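Local coordinates for protein nudix hydrolase DR_0079 (Deinococcus radiodurans, PDB 2O5F) that hydrolyses nucleoside di- and triphosphates to nucleoside monophosphates, with a marked preference for CDP and CTP, as a magnesium-dependent monomeric enzyme of the Nudix family, at residues E7-V18 and Q21-R35. Numbering follows the deposited sequence.
Sequences ERLDLVNERDEV and QILRTDPALRWERVR
An antiparallel beta hairpin of strands 8-12 and 18-23 forms this contact, together with the chain that returns along strand 8-12 toward strand 35-42. Leu9 and Ile22 are a hydrogen-bonded pair: Leu9 N gives to Ile22 O at 2.7 Å, and Ile22 N gives to Leu9 O. Arg24 N closes the open end of the hairpin on Glu7 O. Asp10 and Gln21 lie side by side on the same face as Arg8 and Leu23. Gln21 NE2 reaches Asp10 OD2 at 2.8 Å, nearly straight at 173°, on the anti side of the oxygen but tilted 33° out of the carboxylate plane. The Gln21 chain bends at chi2 (74°), which swings the amide over to the carboxylate. Leu11 crosses Ile22 at about a right angle, its CD2 3.6 Å from Ile22 CG2. On the other edge of strand 8-12, Val12 N donates to Arg33 O, coming from above the plane of that carbonyl. A water links Asp10 O to Arg35 N. Arg35 lays its chain across Val12, with CD 3.6 Å from Val12 CG1, and that methyl sits over one face of the guanidinium. Arg35 NH1 makes a weak hydrogen bond, within a salt bridge, to Asp16 OD1, an oxygen whose position is less sure. A second water joins Arg35 NH2 to Asp10 OD1. Replacing Arg35 by alanine would probably uncover one side of Val12 CG1, leave Asp16 without this positive partner, and deprive the water on Asp10 OD1 of the NH2 it accepts from. Ser74 and Gly75, in the Nudix box, bind the Asp10 carboxylate, and Tyr78, at the start of helix 78-90, binds Asp16 OD2. The hairpin is thus tied to the Nudix box, while Val12 and Asp16 also pack on Phe115 of strand 115-122.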
# COMPACT_ATOMS: atom_id res chain seq x y z
N GLU A 7 10.52 5.08 13.41
CA GLU A 7 9.96 4.05 14.34
C GLU A 7 8.78 4.57 15.16
O GLU A 7 8.14 3.81 15.89
CB GLU A 7 11.06 3.55 15.28
CG GLU A 7 11.84 4.65 15.99
CD GLU A 7 12.87 4.10 16.96
OE1 GLU A 7 13.68 4.89 17.49
OE2 GLU A 7 12.86 2.87 17.20
N ARG A 8 8.48 5.86 15.04
CA ARG A 8 7.36 6.46 15.76
C ARG A 8 6.22 6.76 14.79
O ARG A 8 6.45 7.27 13.70
CB ARG A 8 7.80 7.75 16.46
CG ARG A 8 6.79 8.28 17.46
CD ARG A 8 7.46 9.21 18.46
NE ARG A 8 8.53 8.53 19.17
CZ ARG A 8 9.27 9.08 20.13
NH1 ARG A 8 9.04 10.34 20.50
NH2 ARG A 8 10.23 8.38 20.72
N LEU A 9 5.00 6.45 15.20
CA LEU A 9 3.82 6.66 14.37
C LEU A 9 2.83 7.60 15.05
O LEU A 9 2.79 7.70 16.28
CB LEU A 9 3.13 5.33 14.09
CG LEU A 9 4.02 4.18 13.62
CD1 LEU A 9 3.21 2.90 13.49
CD2 LEU A 9 4.67 4.56 12.31
N ASP A 10 2.03 8.28 14.24
CA ASP A 10 1.00 9.18 14.77
C ASP A 10 -0.23 8.34 15.11
O ASP A 10 -0.56 7.40 14.39
CB ASP A 10 0.62 10.24 13.73
CG ASP A 10 1.55 11.44 13.73
OD1 ASP A 10 1.63 12.13 12.68
OD2 ASP A 10 2.18 11.72 14.78
N LEU A 11 -0.90 8.67 16.21
CA LEU A 11 -2.12 7.99 16.61
C LEU A 11 -3.26 8.86 16.09
O LEU A 11 -3.20 10.09 16.20
CB LEU A 11 -2.22 7.87 18.14
CG LEU A 11 -1.34 6.84 18.85
CD1 LEU A 11 -1.38 7.08 20.35
CD2 LEU A 11 -1.82 5.42 18.51
N VAL A 12 -4.28 8.24 15.51
CA VAL A 12 -5.40 9.00 14.97
C VAL A 12 -6.73 8.47 15.47
O VAL A 12 -6.84 7.29 15.85
CB VAL A 12 -5.40 8.97 13.41
CG1 VAL A 12 -4.13 9.60 12.88
CG2 VAL A 12 -5.53 7.53 12.91
N ASN A 13 -7.74 9.34 15.50
CA ASN A 13 -9.08 8.96 15.94
C ASN A 13 -9.94 8.55 14.74
O ASN A 13 -9.44 8.42 13.63
CB ASN A 13 -9.77 10.12 16.68
CG ASN A 13 -9.96 11.36 15.81
OD1 ASN A 13 -10.03 11.28 14.59
ND2 ASN A 13 -10.05 12.52 16.45
N GLU A 14 -11.23 8.34 14.99
CA GLU A 14 -12.17 7.94 13.94
C GLU A 14 -12.26 8.91 12.76
O GLU A 14 -12.67 8.53 11.66
CB GLU A 14 -13.57 7.74 14.52
CG GLU A 14 -13.79 6.39 15.15
CD GLU A 14 -13.08 6.22 16.49
OE1 GLU A 14 -13.03 5.07 16.98
OE2 GLU A 14 -12.59 7.23 17.04
N ARG A 15 -11.91 10.16 13.01
CA ARG A 15 -11.97 11.20 11.97
C ARG A 15 -10.61 11.36 11.28
O ARG A 15 -10.43 12.25 10.45
CB ARG A 15 -12.39 12.53 12.59
CG ARG A 15 -13.81 12.57 13.14
CD ARG A 15 -14.83 12.49 12.02
NE ARG A 15 -16.18 12.89 12.44
CZ ARG A 15 -16.90 12.26 13.36
NH1 ARG A 15 -16.42 11.19 13.98
NH2 ARG A 15 -18.12 12.69 13.66
N ASP A 16 -9.67 10.50 11.64
CA ASP A 16 -8.32 10.53 11.10
C ASP A 16 -7.63 11.81 11.54
O ASP A 16 -6.91 12.46 10.78
CB ASP A 16 -8.32 10.43 9.56
CG ASP A 16 -6.93 10.19 9.00
OD1 ASP A 16 -6.12 9.51 9.67
OD2 ASP A 16 -6.63 10.66 7.88
N GLU A 17 -7.87 12.18 12.80
CA GLU A 17 -7.26 13.36 13.40
C GLU A 17 -6.21 12.84 14.37
O GLU A 17 -6.46 11.89 15.10
CB GLU A 17 -8.30 14.18 14.15
CG GLU A 17 -9.32 14.86 13.25
CD GLU A 17 -10.55 15.35 13.99
OE1 GLU A 17 -11.32 16.13 13.38
OE2 GLU A 17 -10.76 14.95 15.16
N VAL A 18 -5.03 13.46 14.36
CA VAL A 18 -3.94 13.05 15.23
C VAL A 18 -4.23 13.36 16.69
O VAL A 18 -4.55 14.50 17.03
CB VAL A 18 -2.63 13.75 14.83
CG1 VAL A 18 -1.49 13.29 15.74
CG2 VAL A 18 -2.31 13.45 13.37
N GLN A 21 1.04 9.86 19.74
CA GLN A 21 2.04 9.08 19.01
C GLN A 21 2.29 7.75 19.69
O GLN A 21 1.97 7.56 20.86
CB GLN A 21 3.38 9.83 18.93
CG GLN A 21 3.46 10.95 17.91
CD GLN A 21 2.69 12.19 18.32
OE1 GLN A 21 2.74 12.60 19.48
NE2 GLN A 21 2.00 12.80 17.37
N ILE A 22 2.89 6.82 18.94
CA ILE A 22 3.18 5.51 19.49
C ILE A 22 4.34 4.88 18.72
O ILE A 22 4.53 5.13 17.53
CB ILE A 22 1.94 4.58 19.41
CG1 ILE A 22 2.22 3.26 20.12
CG2 ILE A 22 1.57 4.32 17.95
CD1 ILE A 22 1.02 2.36 20.21
N LEU A 23 5.14 4.08 19.43
CA LEU A 23 6.26 3.40 18.80
C LEU A 23 5.72 2.23 17.99
O LEU A 23 4.82 1.51 18.42
CB LEU A 23 7.23 2.89 19.86
CG LEU A 23 8.04 3.95 20.60
CD1 LEU A 23 8.81 3.31 21.75
CD2 LEU A 23 9.00 4.64 19.63
N ARG A 24 6.28 2.07 16.79
CA ARG A 24 5.91 1.01 15.87
C ARG A 24 5.98 -0.38 16.51
O ARG A 24 5.18 -1.27 16.18
CB ARG A 24 6.83 1.06 14.65
CG ARG A 24 6.76 -0.15 13.74
CD ARG A 24 5.49 -0.16 12.92
NE ARG A 24 5.43 -1.32 12.04
CZ ARG A 24 5.21 -2.57 12.44
NH1 ARG A 24 5.03 -2.83 13.73
NH2 ARG A 24 5.17 -3.55 11.55
N THR A 25 6.93 -0.57 17.42
CA THR A 25 7.10 -1.86 18.08
C THR A 25 6.39 -1.98 19.43
O THR A 25 6.56 -2.97 20.14
CB THR A 25 8.60 -2.17 18.29
OG1 THR A 25 9.21 -1.12 19.04
CG2 THR A 25 9.30 -2.31 16.94
N ASP A 26 5.60 -0.97 19.77
CA ASP A 26 4.87 -0.97 21.03
C ASP A 26 3.81 -2.07 21.03
O ASP A 26 2.99 -2.16 20.12
CB ASP A 26 4.20 0.40 21.26
CG ASP A 26 3.73 0.59 22.69
OD1 ASP A 26 2.95 -0.25 23.19
OD2 ASP A 26 4.13 1.59 23.32
N PRO A 27 3.82 -2.93 22.06
CA PRO A 27 2.85 -4.02 22.16
C PRO A 27 1.39 -3.56 22.22
O PRO A 27 0.48 -4.34 21.95
CB PRO A 27 3.28 -4.74 23.45
CG PRO A 27 3.89 -3.63 24.26
CD PRO A 27 4.71 -2.92 23.23
N ALA A 28 1.17 -2.29 22.56
CA ALA A 28 -0.20 -1.78 22.63
C ALA A 28 -0.68 -1.26 21.28
O ALA A 28 -1.82 -0.80 21.15
CB ALA A 28 -0.31 -0.68 23.68
N LEU A 29 0.18 -1.34 20.27
CA LEU A 29 -0.17 -0.87 18.94
C LEU A 29 -1.42 -1.53 18.38
O LEU A 29 -1.60 -2.75 18.46
CB LEU A 29 1.00 -1.08 17.97
CG LEU A 29 0.74 -0.68 16.50
CD1 LEU A 29 0.34 0.78 16.41
CD2 LEU A 29 1.99 -0.95 15.67
N ARG A 30 -2.29 -0.70 17.81
CA ARG A 30 -3.54 -1.13 17.19
C ARG A 30 -3.52 -0.51 15.79
O ARG A 30 -3.46 0.71 15.66
CB ARG A 30 -4.74 -0.60 17.98
CG ARG A 30 -4.96 -1.27 19.32
CD ARG A 30 -5.36 -2.72 19.14
NE ARG A 30 -5.86 -3.30 20.38
CZ ARG A 30 -5.11 -3.55 21.45
NH1 ARG A 30 -3.81 -3.28 21.43
NH2 ARG A 30 -5.65 -4.07 22.54
N TRP A 31 -3.57 -1.34 14.75
CA TRP A 31 -3.50 -0.81 13.39
C TRP A 31 -4.63 0.13 12.99
O TRP A 31 -4.44 1.00 12.14
CB TRP A 31 -3.38 -1.96 12.38
CG TRP A 31 -2.02 -2.61 12.43
CD1 TRP A 31 -1.73 -3.85 12.92
CD2 TRP A 31 -0.77 -2.02 12.04
NE1 TRP A 31 -0.37 -4.07 12.86
CE2 TRP A 31 0.24 -2.96 12.33
CE3 TRP A 31 -0.41 -0.79 11.48
CZ2 TRP A 31 1.60 -2.71 12.08
CZ3 TRP A 31 0.94 -0.53 11.22
CH2 TRP A 31 1.93 -1.49 11.52
N GLU A 32 -5.79 -0.05 13.61
CA GLU A 32 -6.94 0.80 13.30
C GLU A 32 -6.76 2.21 13.89
O GLU A 32 -7.58 3.11 13.64
CB GLU A 32 -8.23 0.18 13.85
CG GLU A 32 -8.23 0.00 15.36
CD GLU A 32 -7.81 -1.39 15.80
OE1 GLU A 32 -6.98 -2.03 15.12
OE2 GLU A 32 -8.32 -1.84 16.86
N ARG A 33 -5.69 2.39 14.66
CA ARG A 33 -5.41 3.68 15.28
C ARG A 33 -4.22 4.39 14.63
O ARG A 33 -3.73 5.39 15.16
CB ARG A 33 -5.16 3.49 16.78
CG ARG A 33 -6.37 2.97 17.52
CD ARG A 33 -6.06 2.70 18.99
NE ARG A 33 -7.23 2.21 19.69
CZ ARG A 33 -7.23 1.82 20.97
NH1 ARG A 33 -6.11 1.87 21.68
NH2 ARG A 33 -8.35 1.39 21.53
N VAL A 34 -3.76 3.86 13.50
CA VAL A 34 -2.64 4.48 12.78
C VAL A 34 -2.92 4.60 11.29
O VAL A 34 -3.92 4.08 10.78
CB VAL A 34 -1.32 3.70 12.99
CG1 VAL A 34 -0.97 3.65 14.48
CG2 VAL A 34 -1.43 2.29 12.41
N ARG A 35 -2.02 5.30 10.59
CA ARG A 35 -2.16 5.55 9.16
C ARG A 35 -1.10 4.84 8.31
O ARG A 35 0.07 4.75 8.69
CB ARG A 35 -2.11 7.06 8.89
CG ARG A 35 -2.98 7.86 9.86
CD ARG A 35 -3.39 9.26 9.37
NE ARG A 35 -2.35 10.26 9.51
CZ ARG A 35 -2.57 11.57 9.67
NH1 ARG A 35 -3.80 12.07 9.71
NH2 ARG A 35 -1.54 12.39 9.79
O HOH W 1 9.65 1.30 17.04
O HOH W 2 -0.18 7.06 11.74
O HOH W 3 1.02 10.94 10.06
O HOH W 4 -8.62 5.08 15.34